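Local coordinates for MdbA protein (Corynebacterium diphtheriae, PDB 5C00), which probably catalyses thiol-disulfide exchange as a DsbA-family oxidoreductase, and is essential for viability, pilus assembly, toxin production and virulence in this bacterium, at residues His9-Asn12 with Lys13-Tyr17; Asp150-Thr153 with Gln154-Glu158; Lys193-Lys196 with Asn197-Thr201. One frame throughout, in Å; residues are numbered along the deposited sequence.

Contact 1: residues His9-Asn12 with Lys13-Tyr17; sequences HQAN and KYADY
Asn12 bends its side chain back to the backbone N-H of Tyr14, an Asx turn nested on a type I beta turn. The amide oxygen OD1 of Asn12 receives that N-H at 2.7 Å between Asn12 OD1 and Tyr14 N; the donor lies in the carbonyl plane, although the N-H is bent to 132°. With chi1 of Asn12 at 62°, CG is tucked between the two backbone branches, and OD1 points forward to Tyr14 N. The same residue starts the type I beta turn, which is closed by Ala15 N and Asn12 O at 3.2 Å; this N-H runs nearly straight to the oxygen, but arrives from above the carbonyl plane. Water then ties the two ends of the turn a second time, donating to Asn12 O at 3.0 Å and to Ala15 O at 2.9 Å.

Apolar contact is slight. The methyl CB of Ala11 meets the methyl CB of Ala15 at 3.8 Å, and on another flank it faces the phenol oxygen OH of Tyr17 at 3.9 Å. That hydroxyl reaches back across the loop to a second water, 2.7 Å from Tyr17 OH, which also donates to Gln10 O.

The loop lies on the surface, before strand 25-29, and leans on helix 136-145: Tyr17 packs on Val142 and Ser145, Gln10 bonds Asp138 through NE2, and the backbone N atoms of His9 and Gln10 both donate to Asp141.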
loop_
_atom_site.group_PDB
_atom_site.type_symbol
_atom_site.label_atom_id
_atom_site.label_comp_id
_atom_site.label_asym_id
_atom_site.label_seq_id
_atom_site.Cartn_x
_atom_site.Cartn_y
_atom_site.Cartn_z
ATOM N N HIS A 9 -19.381 3.183 -12.236
ATOM C CA HIS A 9 -18.292 2.831 -13.140
ATOM C C HIS A 9 -17.794 1.399 -12.958
ATOM O O HIS A 9 -17.432 0.751 -13.950
ATOM C CB HIS A 9 -17.133 3.797 -12.874
ATOM C CG HIS A 9 -17.538 5.224 -12.973
ATOM N ND1 HIS A 9 -17.642 5.865 -14.182
ATOM C CD2 HIS A 9 -17.960 6.106 -12.035
ATOM C CE1 HIS A 9 -18.085 7.092 -13.986
ATOM N NE2 HIS A 9 -18.273 7.270 -12.696
ATOM N N GLN A 10 -17.717 0.931 -11.700
ATOM C CA GLN A 10 -17.323 -0.458 -11.379
ATOM C C GLN A 10 -18.368 -1.195 -10.551
ATOM O O GLN A 10 -18.747 -0.735 -9.476
ATOM C CB GLN A 10 -16.033 -0.528 -10.584
ATOM C CG GLN A 10 -14.769 -0.384 -11.346
ATOM C CD GLN A 10 -14.649 -1.324 -12.518
ATOM O OE1 GLN A 10 -14.707 -2.545 -12.370
ATOM N NE2 GLN A 10 -14.467 -0.757 -13.675
ATOM N N ALA A 11 -18.791 -2.363 -11.039
ATOM C CA ALA A 11 -19.853 -3.142 -10.391
ATOM C C ALA A 11 -21.123 -2.285 -10.277
ATOM O O ALA A 11 -21.505 -1.653 -11.263
ATOM C CB ALA A 11 -19.381 -3.717 -9.044
ATOM N N ASN A 12 -21.759 -2.263 -9.113
ATOM C CA ASN A 12 -22.997 -1.551 -8.919
ATOM C C ASN A 12 -23.079 -1.193 -7.459
ATOM O O ASN A 12 -22.245 -1.626 -6.671
ATOM C CB ASN A 12 -24.184 -2.445 -9.300
ATOM C CG ASN A 12 -24.277 -3.698 -8.439
ATOM O OD1 ASN A 12 -24.522 -3.622 -7.232
ATOM N ND2 ASN A 12 -24.111 -4.865 -9.070
ATOM N N LYS A 13 -24.111 -0.459 -7.073
ATOM C CA LYS A 13 -24.167 0.089 -5.702
ATOM C C LYS A 13 -24.524 -0.941 -4.632
ATOM O O LYS A 13 -24.408 -0.648 -3.463
ATOM C CB LYS A 13 -25.151 1.275 -5.628
ATOM C CG LYS A 13 -26.623 0.906 -5.622
ATOM C CD LYS A 13 -27.525 2.122 -5.309
ATOM C CE LYS A 13 -28.874 1.741 -4.685
ATOM N NZ LYS A 13 -30.028 1.708 -5.635
ATOM N N TYR A 14 -24.985 -2.133 -5.021
ATOM C CA TYR A 14 -25.225 -3.214 -4.073
ATOM C C TYR A 14 -24.008 -4.101 -3.826
ATOM O O TYR A 14 -24.002 -4.812 -2.867
ATOM C CB TYR A 14 -26.334 -4.134 -4.577
ATOM C CG TYR A 14 -27.735 -3.708 -4.237
ATOM C CD1 TYR A 14 -28.266 -2.526 -4.753
ATOM C CD2 TYR A 14 -28.547 -4.491 -3.422
ATOM C CE1 TYR A 14 -29.565 -2.123 -4.436
ATOM C CE2 TYR A 14 -29.869 -4.115 -3.137
ATOM C CZ TYR A 14 -30.351 -2.917 -3.627
ATOM O OH TYR A 14 -31.663 -2.547 -3.343
ATOM N N ALA A 15 -23.004 -4.073 -4.701
ATOM C CA ALA A 15 -21.933 -5.091 -4.697
ATOM C C ALA A 15 -21.142 -5.089 -3.369
ATOM O O ALA A 15 -20.711 -4.044 -2.912
ATOM C CB ALA A 15 -20.987 -4.876 -5.852
ATOM N N ASP A 16 -21.025 -6.267 -2.771
ATOM C CA ASP A 16 -20.317 -6.518 -1.509
ATOM C C ASP A 16 -18.969 -7.163 -1.911
ATOM O O ASP A 16 -18.913 -8.099 -2.726
ATOM C CB ASP A 16 -21.049 -7.545 -0.623
ATOM C CG ASP A 16 -22.310 -6.991 0.095
ATOM O OD1 ASP A 16 -22.385 -5.786 0.348
ATOM O OD2 ASP A 16 -23.245 -7.786 0.393
ATOM N N TYR A 17 -17.910 -6.725 -1.259
ATOM C CA TYR A 17 -16.571 -7.275 -1.450
ATOM C C TYR A 17 -16.174 -8.012 -0.152
ATOM O O TYR A 17 -16.609 -7.652 0.945
ATOM C CB TYR A 17 -15.545 -6.152 -1.726
ATOM C CG TYR A 17 -15.692 -5.461 -3.092
ATOM C CD1 TYR A 17 -16.755 -4.568 -3.346
ATOM C CD2 TYR A 17 -14.827 -5.734 -4.133
ATOM C CE1 TYR A 17 -16.911 -3.957 -4.598
ATOM C CE2 TYR A 17 -14.965 -5.132 -5.380
ATOM C CZ TYR A 17 -16.006 -4.236 -5.622
ATOM O OH TYR A 17 -16.154 -3.611 -6.866
HETATM O O HOH W 1 -17.370 -1.240 -6.976
HETATM O O HOH W 2 -20.944 -1.417 -4.002
#

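Contact 2: residues Asp150-Thr153 with Gln154-Glu158; sequences DEVT and QKIRE
Thr153 and Arg157, one helical turn apart, run next to each other in the same direction, the methyl CG2 of Thr153 touching NH2 of the Arg157 guanidinium at 3.5 Å. The first torsion of Thr153 (chi1 -59°) turns OG1 back beside the backbone N, where it bonds Ser149 O, and leaves CG2 for the arginine. Beneath them the backbone runs in regular i to i+4 bonds, among them Ile156 N to Val152 O at 2.9 Å. The tightly packed part is formed by Val152, Thr153 and Ile156, all buried; Ile156 CD1 meets Val152 CG1 at 4.0 Å, the two side chains meeting at a slant.

The solvent side, with Glu151, Gln154 and Glu158, is looser. There Gln154 NE2 donates almost straight to Glu158 OE2 at 2.9 Å, from above the carboxylate plane. At the rim, Lys155 rests its side chain on Ala106 while its NZ meets Glu151 OE2 in a salt bridge of 3.3 Å, weak as a hydrogen bond and doubtful in detail, since each residue was modelled in two conformers.

Helix 150-158 packs against two others. Val152, Lys155 and Ile156 touch helix 96-109, while Thr153, Ile156 and Arg157 meet helix 136-145, where the guanidinium bridges to Asp141 and bonds Asn137.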
loop_
_atom_site.group_PDB
_atom_site.type_symbol
_atom_site.label_atom_id
_atom_site.label_comp_id
_atom_site.label_asym_id
_atom_site.label_seq_id
_atom_site.Cartn_x
_atom_site.Cartn_y
_atom_site.Cartn_z
ATOM N N ASP A 150 -17.745 9.020 1.796
ATOM C CA ASP A 150 -18.103 9.924 0.666
ATOM C C ASP A 150 -17.050 10.970 0.369
ATOM O O ASP A 150 -16.788 11.281 -0.799
ATOM C CB ASP A 150 -19.452 10.626 0.917
ATOM C CG ASP A 150 -20.635 9.730 0.667
ATOM O OD1 ASP A 150 -20.491 8.524 0.423
ATOM O OD2 ASP A 150 -21.762 10.224 0.770
ATOM N N GLU A 151 -16.412 11.479 1.416
ATOM C CA GLU A 151 -15.325 12.432 1.316
ATOM C C GLU A 151 -14.111 11.837 0.601
ATOM O O GLU A 151 -13.547 12.448 -0.279
ATOM C CB GLU A 151 -14.896 12.876 2.715
ATOM C CG GLU A 151 -13.935 14.055 2.729
ATOM C CD GLU A 151 -12.531 13.707 3.195
ATOM O OE1 GLU A 151 -12.364 12.727 3.968
ATOM O OE2 GLU A 151 -11.591 14.441 2.787
ATOM N N VAL A 152 -13.717 10.647 1.026
ATOM C CA VAL A 152 -12.595 9.952 0.432
ATOM C C VAL A 152 -12.900 9.619 -1.033
ATOM O O VAL A 152 -12.042 9.810 -1.930
ATOM C CB VAL A 152 -12.235 8.667 1.207
ATOM C CG1 VAL A 152 -11.236 7.819 0.467
ATOM C CG2 VAL A 152 -11.651 9.043 2.539
ATOM N N THR A 153 -14.100 9.121 -1.271
ATOM C CA THR A 153 -14.504 8.685 -2.596
ATOM C C THR A 153 -14.440 9.845 -3.608
ATOM O O THR A 153 -13.866 9.732 -4.698
ATOM C CB THR A 153 -15.906 8.065 -2.558
ATOM O OG1 THR A 153 -15.917 6.949 -1.660
ATOM C CG2 THR A 153 -16.295 7.574 -3.949
ATOM N N GLN A 154 -14.989 10.994 -3.236
ATOM C CA GLN A 154 -14.927 12.165 -4.102
ATOM C C GLN A 154 -13.495 12.655 -4.298
ATOM O O GLN A 154 -13.110 13.024 -5.376
ATOM C CB GLN A 154 -15.845 13.269 -3.581
ATOM C CG GLN A 154 -16.018 14.437 -4.569
ATOM C CD GLN A 154 -16.640 14.035 -5.907
ATOM O OE1 GLN A 154 -17.500 13.151 -5.996
ATOM N NE2 GLN A 154 -16.226 14.709 -6.948
ATOM N N LYS A 155 -12.683 12.615 -3.255
ATOM C CA LYS A 155 -11.282 12.940 -3.376
ATOM C C LYS A 155 -10.585 12.046 -4.423
ATOM O O LYS A 155 -9.803 12.520 -5.235
ATOM C CB LYS A 155 -10.633 12.781 -2.011
ATOM C CG LYS A 155 -9.131 12.901 -1.980
ATOM C CD LYS A 155 -8.626 12.812 -0.556
ATOM C CE LYS A 155 -9.376 13.735 0.395
ATOM N NZ LYS A 155 -8.526 14.019 1.569
ATOM N N ILE A 156 -10.875 10.740 -4.408
ATOM C CA ILE A 156 -10.286 9.861 -5.383
ATOM C C ILE A 156 -10.722 10.240 -6.828
ATOM O O ILE A 156 -9.910 10.254 -7.765
ATOM C CB ILE A 156 -10.649 8.388 -5.078
ATOM C CG1 ILE A 156 -10.020 8.016 -3.716
ATOM C CG2 ILE A 156 -10.190 7.484 -6.238
ATOM C CD1 ILE A 156 -10.279 6.626 -3.203
ATOM N N ARG A 157 -12.001 10.522 -7.005
ATOM C CA ARG A 157 -12.513 10.945 -8.311
ATOM C C ARG A 157 -11.812 12.185 -8.838
ATOM O O ARG A 157 -11.615 12.298 -10.031
ATOM C CB ARG A 157 -14.009 11.259 -8.217
ATOM C CG ARG A 157 -14.843 10.048 -7.964
ATOM C CD ARG A 157 -16.335 10.303 -8.139
ATOM N NE ARG A 157 -17.060 9.280 -7.431
ATOM C CZ ARG A 157 -17.137 8.002 -7.836
ATOM N NH1 ARG A 157 -16.595 7.636 -8.980
ATOM N NH2 ARG A 157 -17.757 7.089 -7.090
ATOM N N GLU A 158 -11.450 13.102 -7.948
ATOM C CA GLU A 158 -10.799 14.353 -8.293
ATOM C C GLU A 158 -9.303 14.272 -8.257
ATOM O O GLU A 158 -8.632 15.245 -8.571
ATOM C CB GLU A 158 -11.255 15.463 -7.315
ATOM C CG GLU A 158 -12.679 15.939 -7.539
ATOM C CD GLU A 158 -13.308 16.584 -6.303
ATOM O OE1 GLU A 158 -12.599 16.757 -5.280
ATOM O OE2 GLU A 158 -14.516 16.908 -6.338
#

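Contact 3: residues Lys193-Lys196 with Asn197-Thr201; sequences KEVK and NGIET
Val195 and Ile199 make the apolar part of this contact: the loop folds back so that Ile199 covers buried Val195 at the end of the strand. CD1 of Ile199 meets Val195 CG1 at 3.9 Å and lies over the backbone as well, 3.5 Å from Val195 O. The bend of Ile199 at chi2 (69°) turns CD1 back to Val195. The methyl CG1 of Val195 further rests against Asn197 O at 3.5 Å, so one valine methyl meets both Asn197 and Ile199. On the surface, the amide of Asn197 lies alongside the start of the Lys196 chain, its ND2 3.8 Å from Lys196 CB.

Polar bonding sits further on. Gly198 O takes two donors from a single residue, Thr201 N at 2.9 Å and Thr201 OG1 at 3.0 Å, tying down the short 3-10 segment 199-200. Gly198 itself has a positive phi (58°), a conformation that glycine adopts easily. Asn197 O is met by Gln205 NE2.

Backbone bonds pair Val195 with Val188, and the Val195 side chain touches Trp202 and Gln205. Such a passage, from an edge strand antiparallel to its neighbour through a short loop and a 3-10 segment into the C-terminal helix 202-207, is the beta-beta-alpha end of the thioredoxin fold.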
loop_
_atom_site.group_PDB
_atom_site.type_symbol
_atom_site.label_atom_id
_atom_site.label_comp_id
_atom_site.label_asym_id
_atom_site.label_seq_id
_atom_site.Cartn_x
_atom_site.Cartn_y
_atom_site.Cartn_z
ATOM N N LYS A 193 18.425 -2.531 7.158
ATOM C CA LYS A 193 19.179 -3.613 6.534
ATOM C C LYS A 193 18.304 -4.335 5.518
ATOM O O LYS A 193 17.273 -4.914 5.894
ATOM C CB LYS A 193 19.599 -4.592 7.639
ATOM C CG LYS A 193 20.319 -5.864 7.198
ATOM C CD LYS A 193 20.210 -6.944 8.272
ATOM C CE LYS A 193 21.442 -7.834 8.323
ATOM N NZ LYS A 193 21.797 -8.388 6.991
ATOM N N GLU A 194 18.719 -4.350 4.257
ATOM C CA GLU A 194 17.901 -4.932 3.236
ATOM C C GLU A 194 17.850 -6.452 3.379
ATOM O O GLU A 194 18.871 -7.099 3.639
ATOM C CB GLU A 194 18.388 -4.551 1.825
ATOM C CG GLU A 194 17.366 -5.015 0.785
ATOM C CD GLU A 194 17.571 -4.516 -0.637
ATOM O OE1 GLU A 194 18.485 -3.721 -0.916
ATOM O OE2 GLU A 194 16.768 -4.926 -1.486
ATOM N N VAL A 195 16.662 -7.007 3.182
ATOM C CA VAL A 195 16.448 -8.441 2.986
ATOM C C VAL A 195 16.652 -8.811 1.520
ATOM O O VAL A 195 15.752 -8.670 0.665
ATOM C CB VAL A 195 15.039 -8.888 3.499
ATOM C CG1 VAL A 195 14.873 -10.409 3.404
ATOM C CG2 VAL A 195 14.817 -8.429 4.932
ATOM N N LYS A 196 17.864 -9.287 1.188
ATOM C CA LYS A 196 18.183 -9.692 -0.187
ATOM C C LYS A 196 17.880 -11.132 -0.467
ATOM O O LYS A 196 17.515 -11.502 -1.582
ATOM C CB LYS A 196 19.662 -9.411 -0.520
ATOM C CG LYS A 196 19.999 -7.940 -0.371
ATOM C CD LYS A 196 21.455 -7.650 -0.657
ATOM C CE LYS A 196 21.733 -6.147 -0.575
ATOM N NZ LYS A 196 23.157 -5.798 -0.929
ATOM N N ASN A 197 18.089 -11.958 0.535
ATOM C CA ASN A 197 17.937 -13.380 0.399
ATOM C C ASN A 197 16.753 -13.868 1.244
ATOM O O ASN A 197 16.510 -13.326 2.316
ATOM C CB ASN A 197 19.207 -14.033 0.895
ATOM C CG ASN A 197 20.367 -13.775 -0.033
ATOM O OD1 ASN A 197 20.458 -14.425 -1.048
ATOM N ND2 ASN A 197 21.226 -12.805 0.295
ATOM N N GLY A 198 16.051 -14.892 0.755
ATOM C CA GLY A 198 14.902 -15.480 1.471
ATOM C C GLY A 198 13.838 -14.415 1.727
ATOM O O GLY A 198 13.290 -14.304 2.838
ATOM N N ILE A 199 13.528 -13.644 0.693
ATOM C CA ILE A 199 12.538 -12.580 0.816
ATOM C C ILE A 199 11.156 -13.106 1.208
ATOM O O ILE A 199 10.412 -12.413 1.888
ATOM C CB ILE A 199 12.467 -11.743 -0.493
ATOM C CG1 ILE A 199 11.643 -10.480 -0.304
ATOM C CG2 ILE A 199 11.954 -12.558 -1.649
ATOM C CD1 ILE A 199 12.301 -9.477 0.603
ATOM N N GLU A 200 10.825 -14.321 0.791
ATOM C CA GLU A 200 9.539 -14.923 1.162
ATOM C C GLU A 200 9.391 -15.109 2.654
ATOM O O GLU A 200 8.261 -15.259 3.156
ATOM C CB GLU A 200 9.347 -16.279 0.511
ATOM C CG GLU A 200 9.127 -16.194 -0.978
ATOM C CD GLU A 200 8.796 -17.543 -1.596
ATOM O OE1 GLU A 200 8.122 -18.375 -0.935
ATOM O OE2 GLU A 200 9.183 -17.766 -2.759
ATOM N N THR A 201 10.510 -15.115 3.363
ATOM C CA THR A 201 10.488 -15.335 4.795
ATOM C C THR A 201 10.892 -14.100 5.569
ATOM O O THR A 201 11.327 -14.207 6.709
ATOM C CB THR A 201 11.401 -16.530 5.190
ATOM O OG1 THR A 201 12.790 -16.182 5.084
ATOM C CG2 THR A 201 11.138 -17.699 4.304
#

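Overall arrangement
Contacts 1 and 2 form one neighbourhood although far apart in sequence: their centres are 16 Å apart, and His9 CD2 packs on Arg157 NH1 at 3.7 Å. Both use helix 136-145 as common ground, and its Asp141 serves the backbone of the N-terminal loop as well as Arg157, so a single carboxylate joins them. Contact 3 lies across the chain's centre, its centre about 38 Å from that of contact 1 and about 37 Å from that of contact 2, at the edge of the thioredoxin-like sheet. None contains the presumed redox CxxC, Cys55 and Cys58, at the start of helix 56-74. Contact 2 lies among the helices following strand 78-85, probably the helical insertion seen in DsbA-family proteins.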